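Local atomic coordinates of CymD (Pseudomonas putida, PDB entry 6Z34), a protein that forms an outer-membrane channel of the FadL family that takes up monoaromatic hydrocarbons by lateral diffusion. Residues M40-L46 with S86-E92; V9-S13 with Q28-L32; L128-S132 with Y202-D206. The contacts are given in a common frame with arbitrary orientation. Residues are numbered along the deposited sequence.

Contact 1 of 3, residues M40-L46 with S86-E92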
loop_
_atom_site.group_PDB
_atom_site.type_symbol
_atom_site.label_atom_id
_atom_site.label_comp_id
_atom_site.label_asym_id
_atom_site.label_seq_id
_atom_site.Cartn_x
_atom_site.Cartn_y
_atom_site.Cartn_z
ATOM N N MET A 40 -18.832 6.814 13.348
ATOM C CA MET A 40 -18.486 6.176 14.613
ATOM C C MET A 40 -19.184 6.860 15.780
ATOM O O MET A 40 -19.468 8.057 15.737
ATOM C CB MET A 40 -16.973 6.211 14.847
ATOM C CG MET A 40 -16.177 5.540 13.724
ATOM S SD MET A 40 -14.406 5.727 13.964
ATOM C CE MET A 40 -14.135 4.457 15.202
ATOM N N GLN A 41 -19.439 6.081 16.837
ATOM C CA GLN A 41 -20.058 6.604 18.050
ATOM C C GLN A 41 -19.143 7.614 18.732
ATOM O O GLN A 41 -17.919 7.584 18.581
ATOM C CB GLN A 41 -20.393 5.470 19.028
ATOM C CG GLN A 41 -21.357 4.426 18.484
ATOM C CD GLN A 41 -22.801 4.749 18.824
ATOM O OE1 GLN A 41 -23.205 4.683 19.986
ATOM N NE2 GLN A 41 -23.586 5.109 17.812
ATOM N N GLU A 42 -19.758 8.519 19.486
ATOM C CA GLU A 42 -19.020 9.487 20.277
ATOM C C GLU A 42 -18.237 8.766 21.364
ATOM O O GLU A 42 -18.674 7.741 21.898
ATOM C CB GLU A 42 -19.973 10.508 20.897
ATOM C CG GLU A 42 -20.787 11.287 19.880
ATOM C CD GLU A 42 -21.592 12.429 20.500
ATOM O OE1 GLU A 42 -22.440 12.160 21.374
ATOM O OE2 GLU A 42 -21.385 13.598 20.106
ATOM N N GLY A 43 -17.049 9.302 21.672
ATOM C CA GLY A 43 -16.130 8.759 22.646
ATOM C C GLY A 43 -14.733 8.651 22.050
ATOM O O GLY A 43 -14.385 9.353 21.094
ATOM N N MET A 44 -13.930 7.756 22.613
ATOM C CA MET A 44 -12.546 7.586 22.213
ATOM C C MET A 44 -12.301 6.134 21.875
ATOM O O MET A 44 -12.655 5.237 22.651
ATOM C CB MET A 44 -11.572 8.066 23.290
ATOM C CG MET A 44 -11.601 9.571 23.386
ATOM S SD MET A 44 -9.989 10.228 23.679
ATOM C CE MET A 44 -9.090 9.123 22.650
ATOM N N HIS A 45 -11.689 5.928 20.718
ATOM C CA HIS A 45 -11.553 4.621 20.100
ATOM C C HIS A 45 -10.078 4.330 19.903
ATOM O O HIS A 45 -9.333 5.179 19.401
ATOM C CB HIS A 45 -12.322 4.576 18.771
ATOM C CG HIS A 45 -13.767 4.996 18.899
ATOM N ND1 HIS A 45 -14.788 4.097 19.140
ATOM C CD2 HIS A 45 -14.361 6.210 18.790
ATOM C CE1 HIS A 45 -15.945 4.736 19.184
ATOM N NE2 HIS A 45 -15.715 6.021 18.980
ATOM N N LEU A 46 -9.657 3.149 20.329
ATOM C CA LEU A 46 -8.279 2.711 20.211
ATOM C C LEU A 46 -8.299 1.417 19.434
ATOM O O LEU A 46 -9.005 0.479 19.811
ATOM C CB LEU A 46 -7.623 2.499 21.579
ATOM C CG LEU A 46 -7.396 3.734 22.437
ATOM C CD1 LEU A 46 -7.741 3.425 23.889
ATOM C CD2 LEU A 46 -5.960 4.188 22.314
ATOM N N SER A 86 -4.500 2.912 15.729
ATOM C CA SER A 86 -5.369 4.073 15.558
ATOM C C SER A 86 -5.910 4.590 16.879
ATOM O O SER A 86 -6.234 3.825 17.794
ATOM C CB SER A 86 -6.555 3.784 14.607
ATOM O OG SER A 86 -7.183 2.546 14.890
ATOM N N LEU A 87 -6.029 5.913 16.933
ATOM C CA LEU A 87 -6.657 6.647 18.019
ATOM C C LEU A 87 -7.621 7.632 17.372
ATOM O O LEU A 87 -7.192 8.509 16.616
ATOM C CB LEU A 87 -5.616 7.391 18.870
ATOM C CG LEU A 87 -6.275 8.186 20.005
ATOM C CD1 LEU A 87 -7.138 7.223 20.790
ATOM C CD2 LEU A 87 -5.257 8.892 20.924
ATOM N N VAL A 88 -8.909 7.505 17.669
ATOM C CA VAL A 88 -9.932 8.378 17.107
ATOM C C VAL A 88 -10.769 8.972 18.240
ATOM O O VAL A 88 -11.286 8.238 19.087
ATOM C CB VAL A 88 -10.831 7.619 16.105
ATOM C CG1 VAL A 88 -12.018 8.484 15.682
ATOM C CG2 VAL A 88 -10.020 7.185 14.887
ATOM N N TRP A 89 -10.915 10.294 18.235
ATOM C CA TRP A 89 -11.838 10.996 19.118
ATOM C C TRP A 89 -13.074 11.435 18.327
ATOM O O TRP A 89 -12.953 12.036 17.249
ATOM C CB TRP A 89 -11.127 12.197 19.748
ATOM C CG TRP A 89 -11.993 13.052 20.591
ATOM C CD1 TRP A 89 -12.219 12.914 21.932
ATOM C CD2 TRP A 89 -12.739 14.208 20.173
ATOM N NE1 TRP A 89 -13.064 13.904 22.368
ATOM C CE2 TRP A 89 -13.410 14.706 21.313
ATOM C CE3 TRP A 89 -12.911 14.864 18.951
ATOM C CZ2 TRP A 89 -14.245 15.827 21.266
ATOM C CZ3 TRP A 89 -13.744 15.994 18.906
ATOM C CH2 TRP A 89 -14.398 16.456 20.057
ATOM N N ARG A 90 -14.258 11.122 18.857
ATOM C CA ARG A 90 -15.544 11.471 18.248
ATOM C C ARG A 90 -16.364 12.255 19.258
ATOM O O ARG A 90 -16.758 11.706 20.290
ATOM C CB ARG A 90 -16.316 10.222 17.817
ATOM C CG ARG A 90 -16.289 9.933 16.328
ATOM C CD ARG A 90 -17.324 10.771 15.596
ATOM N NE ARG A 90 -18.679 10.292 15.791
ATOM C CZ ARG A 90 -19.758 11.044 15.589
ATOM N NH1 ARG A 90 -20.973 10.543 15.782
ATOM N NH2 ARG A 90 -19.606 12.301 15.186
ATOM N N GLY A 91 -16.650 13.513 18.961
ATOM C CA GLY A 91 -17.572 14.288 19.778
ATOM C C GLY A 91 -18.370 15.285 18.962
ATOM O O GLY A 91 -17.841 15.974 18.086
ATOM N N GLU A 92 -19.657 15.388 19.295
ATOM C CA GLU A 92 -20.562 16.313 18.619
ATOM C C GLU A 92 -20.473 16.041 17.124
ATOM O O GLU A 92 -20.728 14.909 16.694
ATOM C CB GLU A 92 -20.222 17.768 18.977
ATOM C CG GLU A 92 -21.125 18.874 18.356
ATOM C CD GLU A 92 -20.357 19.798 17.410
ATOM O OE1 GLU A 92 -20.875 20.880 17.053
ATOM O OE2 GLU A 92 -19.221 19.446 17.038
#
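R90 has the largest area covered across this contact, 109 Å², and its bent side chain sets the pattern. Its chi1 lies between wells at -103°, with chi2 and chi3 both m, so the guanidinium curls over to the loop before the partner strand. There R90 NE donates a very short hydrogen bond of 2.4 Å to M40 O, and R90 NH1 adds a weak one of 2.9 Å to the same M40 O. E42 CG lies over one face of the guanidinium. The E42 side chain (m, t) extends to the end of the partner strand, and E42 OE2 accepts a hydrogen bond from E92 N at 2.6 Å. H45 takes chi1 m, which turns its ring back along its own strand. H45 NE2 then binds Q41 O at 2.7 Å, while ND1 is held by S435. V88 shares this face and meets M40 (V88 CG1 to M40 SD, 4.0 Å).

The other face is apolar. M44, with chi1 m, lies between L87 and W89: M44 CE is 3.3 Å from L87 CD1, and M44 SD makes an edge-on Met-aromatic contact with the five-membered ring of W89. L46 CD2 packs on L87 CD1 at 3.6 Å.

The backbones run antiparallel. G43 pairs with R90 and H45 with V88, each through two hydrogen bonds of 2.8 to 2.9 Å. At G43 a CB would jam against the preceding carbonyl. On its other edge strand 43-58 pairs with strand 422-437, so the first two strands pair here beside the seam that closes a FadL-type outer-membrane beta barrel.

Contact 2 of 3, residues V9-S13 with Q28-L32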
loop_
_atom_site.group_PDB
_atom_site.type_symbol
_atom_site.label_atom_id
_atom_site.label_comp_id
_atom_site.label_asym_id
_atom_site.label_seq_id
_atom_site.Cartn_x
_atom_site.Cartn_y
_atom_site.Cartn_z
ATOM N N VAL A 9 -8.729 -1.548 3.747
ATOM C CA VAL A 9 -7.971 -1.137 4.927
ATOM C C VAL A 9 -8.684 -1.656 6.172
ATOM O O VAL A 9 -9.759 -1.153 6.539
ATOM C CB VAL A 9 -7.799 0.382 5.003
ATOM C CG1 VAL A 9 -6.803 0.721 6.101
ATOM C CG2 VAL A 9 -7.330 0.930 3.672
ATOM N N GLY A 10 -8.080 -2.643 6.832
ATOM C CA GLY A 10 -8.628 -3.209 8.048
ATOM C C GLY A 10 -9.565 -4.372 7.761
ATOM O O GLY A 10 -9.980 -4.594 6.617
ATOM N N PRO A 11 -9.929 -5.133 8.801
ATOM C CA PRO A 11 -10.670 -6.392 8.568
ATOM C C PRO A 11 -12.105 -6.203 8.118
ATOM O O PRO A 11 -12.677 -7.135 7.534
ATOM C CB PRO A 11 -10.613 -7.104 9.929
ATOM C CG PRO A 11 -9.602 -6.330 10.754
ATOM C CD PRO A 11 -9.603 -4.928 10.220
ATOM N N VAL A 12 -12.714 -5.048 8.374
ATOM C CA VAL A 12 -14.112 -4.862 7.994
ATOM C C VAL A 12 -14.208 -4.542 6.509
ATOM O O VAL A 12 -15.026 -5.121 5.775
ATOM C CB VAL A 12 -14.753 -3.754 8.853
ATOM C CG1 VAL A 12 -16.151 -3.484 8.394
ATOM C CG2 VAL A 12 -14.731 -4.123 10.349
ATOM N N SER A 13 -13.384 -3.598 6.055
ATOM C CA SER A 13 -13.271 -3.314 4.633
ATOM C C SER A 13 -12.768 -4.538 3.866
ATOM O O SER A 13 -13.372 -4.943 2.865
ATOM C CB SER A 13 -12.347 -2.121 4.446
ATOM O OG SER A 13 -11.775 -2.125 3.179
ATOM N N GLN A 28 -10.169 2.844 10.425
ATOM C CA GLN A 28 -9.434 2.767 9.167
ATOM C C GLN A 28 -9.951 3.742 8.118
ATOM O O GLN A 28 -9.254 3.965 7.118
ATOM C CB GLN A 28 -9.477 1.337 8.640
ATOM C CG GLN A 28 -8.691 0.376 9.517
ATOM C CD GLN A 28 -9.509 -0.161 10.669
ATOM O OE1 GLN A 28 -10.565 0.393 11.013
ATOM N NE2 GLN A 28 -9.033 -1.237 11.278
ATOM N N GLY A 29 -11.123 4.363 8.334
ATOM C CA GLY A 29 -11.586 5.387 7.413
ATOM C C GLY A 29 -10.573 6.499 7.221
ATOM O O GLY A 29 -10.524 7.124 6.160
ATOM N N MET A 30 -9.758 6.766 8.240
ATOM C CA MET A 30 -8.584 7.629 8.143
ATOM C C MET A 30 -7.791 7.397 6.855
ATOM O O MET A 30 -7.217 8.333 6.277
ATOM C CB MET A 30 -7.659 7.380 9.350
ATOM C CG MET A 30 -7.848 8.337 10.481
ATOM S SD MET A 30 -6.774 8.121 11.914
ATOM C CE MET A 30 -6.934 6.388 12.266
ATOM N N MET A 31 -7.721 6.142 6.419
ATOM C CA MET A 31 -6.901 5.774 5.275
ATOM C C MET A 31 -7.732 5.438 4.054
ATOM O O MET A 31 -7.177 4.960 3.067
ATOM C CB MET A 31 -5.999 4.588 5.614
ATOM C CG MET A 31 -4.910 4.901 6.634
ATOM S SD MET A 31 -3.690 6.109 6.055
ATOM C CE MET A 31 -3.337 5.483 4.437
ATOM N N LEU A 32 -9.049 5.640 4.101
ATOM C CA LEU A 32 -9.863 5.402 2.914
ATOM C C LEU A 32 -10.666 6.660 2.640
ATOM O O LEU A 32 -10.187 7.581 1.959
ATOM C CB LEU A 32 -10.772 4.185 3.078
ATOM C CG LEU A 32 -11.099 3.548 1.717
ATOM C CD1 LEU A 32 -11.211 2.038 1.855
ATOM C CD2 LEU A 32 -12.347 4.125 1.057
#
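V9 opens the segment and has the largest share of the contact, 90 Å². Its side chain points at the 3-10 turn of residues 28-31, whose hydrogen bonds M31 N to Q28 O (2.8 Å) and L32 N to G29 O (2.9 Å) keep it compact. V9 CG1 lies 3.7 Å from Q28 CB and 4.0 Å from M31 CB. V9 CG2 is more loosely placed, 4.4 Å from L32 CD1. The V9 carbonyl also touches Q28, with V9 O 3.3 Å from Q28 CB.

G10 comes next, beside the end of the Q28 side chain. A CB here would run into that side chain, and the backbone angles (90°/168°) already call for glycine. P11 borders the same Q28 end, and its carbonyl is hydrogen-bonded to S398 on the barrel strand 393-404. The chain then coils past V12, and S13 turns back to the start: V9 N donates to S13 OG at 3.2 Å. The same hydroxyl is hydrogen-bonded to I19 O. Across the contact S13 OG only grazes L32 CD1, at 4.4 Å.

No hydrogen bond crosses between the segments, so the packing is van der Waals. Such compact N-terminal folding inside the barrel is characteristic of the hatch, or plug, of FadL-family channels.

Contact 3 of 3, residues L128-S132 with Y202-D206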
loop_
_atom_site.group_PDB
_atom_site.type_symbol
_atom_site.label_atom_id
_atom_site.label_comp_id
_atom_site.label_asym_id
_atom_site.label_seq_id
_atom_site.Cartn_x
_atom_site.Cartn_y
_atom_site.Cartn_z
ATOM N N LEU A 128 21.142 -14.306 -5.979
ATOM C CA LEU A 128 21.211 -13.146 -6.865
ATOM C C LEU A 128 19.919 -12.942 -7.663
ATOM O O LEU A 128 19.943 -12.860 -8.895
ATOM C CB LEU A 128 22.393 -13.281 -7.828
ATOM C CG LEU A 128 23.767 -13.369 -7.162
ATOM C CD1 LEU A 128 24.883 -13.267 -8.190
ATOM C CD2 LEU A 128 23.909 -12.304 -6.083
ATOM N N GLU A 129 18.796 -12.853 -6.952
ATOM C CA GLU A 129 17.500 -12.621 -7.570
ATOM C C GLU A 129 17.264 -11.130 -7.806
ATOM O O GLU A 129 17.866 -10.265 -7.161
ATOM C CB GLU A 129 16.380 -13.168 -6.684
ATOM C CG GLU A 129 15.907 -14.560 -7.026
ATOM C CD GLU A 129 14.448 -14.762 -6.673
ATOM O OE1 GLU A 129 13.945 -14.047 -5.775
ATOM O OE2 GLU A 129 13.807 -15.638 -7.290
ATOM N N ASN A 130 16.355 -10.834 -8.730
ATOM C CA ASN A 130 15.841 -9.479 -8.883
ATOM C C ASN A 130 14.602 -9.329 -8.014
ATOM O O ASN A 130 13.619 -10.055 -8.195
ATOM C CB ASN A 130 15.517 -9.169 -10.339
ATOM C CG ASN A 130 16.757 -8.867 -11.141
ATOM O OD1 ASN A 130 17.059 -7.713 -11.438
ATOM N ND2 ASN A 130 17.506 -9.907 -11.467
ATOM N N TYR A 131 14.647 -8.392 -7.073
ATOM C CA TYR A 131 13.536 -8.238 -6.155
ATOM C C TYR A 131 13.502 -6.821 -5.622
ATOM O O TYR A 131 14.488 -6.083 -5.659
ATOM C CB TYR A 131 13.622 -9.218 -4.986
ATOM C CG TYR A 131 14.724 -8.865 -4.016
ATOM C CD1 TYR A 131 16.055 -9.178 -4.294
ATOM C CD2 TYR A 131 14.442 -8.204 -2.830
ATOM C CE1 TYR A 131 17.062 -8.853 -3.408
ATOM C CE2 TYR A 131 15.443 -7.874 -1.944
ATOM C CZ TYR A 131 16.747 -8.197 -2.236
ATOM O OH TYR A 131 17.734 -7.861 -1.341
ATOM N N SER A 132 12.336 -6.456 -5.114
ATOM C CA SER A 132 12.175 -5.180 -4.441
ATOM C C SER A 132 11.171 -5.385 -3.323
ATOM O O SER A 132 10.044 -5.814 -3.581
ATOM C CB SER A 132 11.699 -4.112 -5.411
ATOM O OG SER A 132 11.722 -2.844 -4.792
ATOM N N TYR A 202 25.736 -6.776 -9.876
ATOM C CA TYR A 202 24.661 -6.999 -8.916
ATOM C C TYR A 202 24.586 -5.815 -7.963
ATOM O O TYR A 202 25.509 -5.586 -7.176
ATOM C CB TYR A 202 24.864 -8.302 -8.148
ATOM C CG TYR A 202 23.631 -8.694 -7.386
ATOM C CD1 TYR A 202 22.456 -9.010 -8.056
ATOM C CD2 TYR A 202 23.624 -8.712 -5.996
ATOM C CE1 TYR A 202 21.311 -9.354 -7.366
ATOM C CE2 TYR A 202 22.478 -9.053 -5.289
ATOM C CZ TYR A 202 21.326 -9.373 -5.980
ATOM O OH TYR A 202 20.185 -9.718 -5.297
ATOM N N LEU A 203 23.488 -5.069 -8.034
ATOM C CA LEU A 203 23.200 -4.015 -7.067
ATOM C C LEU A 203 22.368 -4.591 -5.933
ATOM O O LEU A 203 21.257 -5.071 -6.159
ATOM C CB LEU A 203 22.467 -2.851 -7.721
ATOM C CG LEU A 203 22.329 -1.643 -6.805
ATOM C CD1 LEU A 203 23.682 -0.992 -6.640
ATOM C CD2 LEU A 203 21.297 -0.652 -7.373
ATOM N N SER A 204 22.915 -4.552 -4.724
ATOM C CA SER A 204 22.302 -5.123 -3.534
ATOM C C SER A 204 22.114 -4.007 -2.518
ATOM O O SER A 204 23.055 -3.257 -2.243
ATOM C CB SER A 204 23.177 -6.243 -2.950
ATOM O OG SER A 204 22.625 -6.743 -1.747
ATOM N N ALA A 205 20.896 -3.881 -1.971
ATOM C CA ALA A 205 20.646 -2.769 -1.049
ATOM C C ALA A 205 19.576 -3.242 -0.065
ATOM O O ALA A 205 18.382 -2.956 -0.201
ATOM C CB ALA A 205 20.235 -1.497 -1.788
ATOM N N ASP A 206 20.030 -3.965 0.956
ATOM C CA ASP A 206 19.159 -4.757 1.814
ATOM C C ASP A 206 19.626 -4.657 3.261
ATOM O O ASP A 206 20.767 -5.033 3.568
ATOM C CB ASP A 206 19.158 -6.214 1.346
ATOM C CG ASP A 206 17.876 -6.940 1.682
ATOM O OD1 ASP A 206 17.130 -6.471 2.561
ATOM O OD2 ASP A 206 17.619 -7.992 1.066
#
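Y202 loses 96 Å² to the other segment, more than any other residue here. Its CA-to-CB bond points toward residues 128-132, and its ring is used in two ways. Over one face sits L128: L128 CD2 is 3.6 Å from the Y202 ring centroid and only 13° off the ring normal, a clear CH-pi contact. At the far end of the ring, Y202 OH donates a hydrogen bond of 3.0 Å to E129 O. The tyrosine thus ties down the backbone just before strand 131-146 begins.

Y131 is the second main residue. With chi1 p its ring swings over to residues 202-206, and Y131 OH donates a very short hydrogen bond of 2.4 Å to D206 OD2. The two tyrosines also meet, since Y202 OH lies 3.8 Å from Y131 CE1 at the ring edge. D206 has a further, weak hydrogen bond from H208 N to its other carboxylate oxygen.

L128 is the third. Its backbone stays well away from Y202 (CA to CA 7.3 Å), so the leucine side chain bridges the gap.

The segments are not paired neighbours. Strand 151-171 lies between them in the sheet: Y131 is hydrogen-bonded to the backbone of G167, and L203 to that of L168. Long side chains reaching over an intervening strand link next-but-one strands here, in the wall of the FadL-type antiparallel beta barrel.

Along the chain, contact 2 closes first, then contact 1, then contact 3. Contacts 1 and 2 are neighbours, with centres about 15 Å apart. They touch through M30, whose CE lies 3.5 Å from S86 CB and 4.1 Å from V88 CG2. The N-terminal hatch is therefore packed directly on strand 80-91 of the barrel wall. Contact 3 lies on the opposite side of the chain's centre, with its centre about 44 Å from that of contact 1 and 33 Å from that of contact 2. It shares the antiparallel sheet with contact 1. Together they sample a long barrel: one end with the first two strands of the wall, the plug inside, and the wall towards the other end.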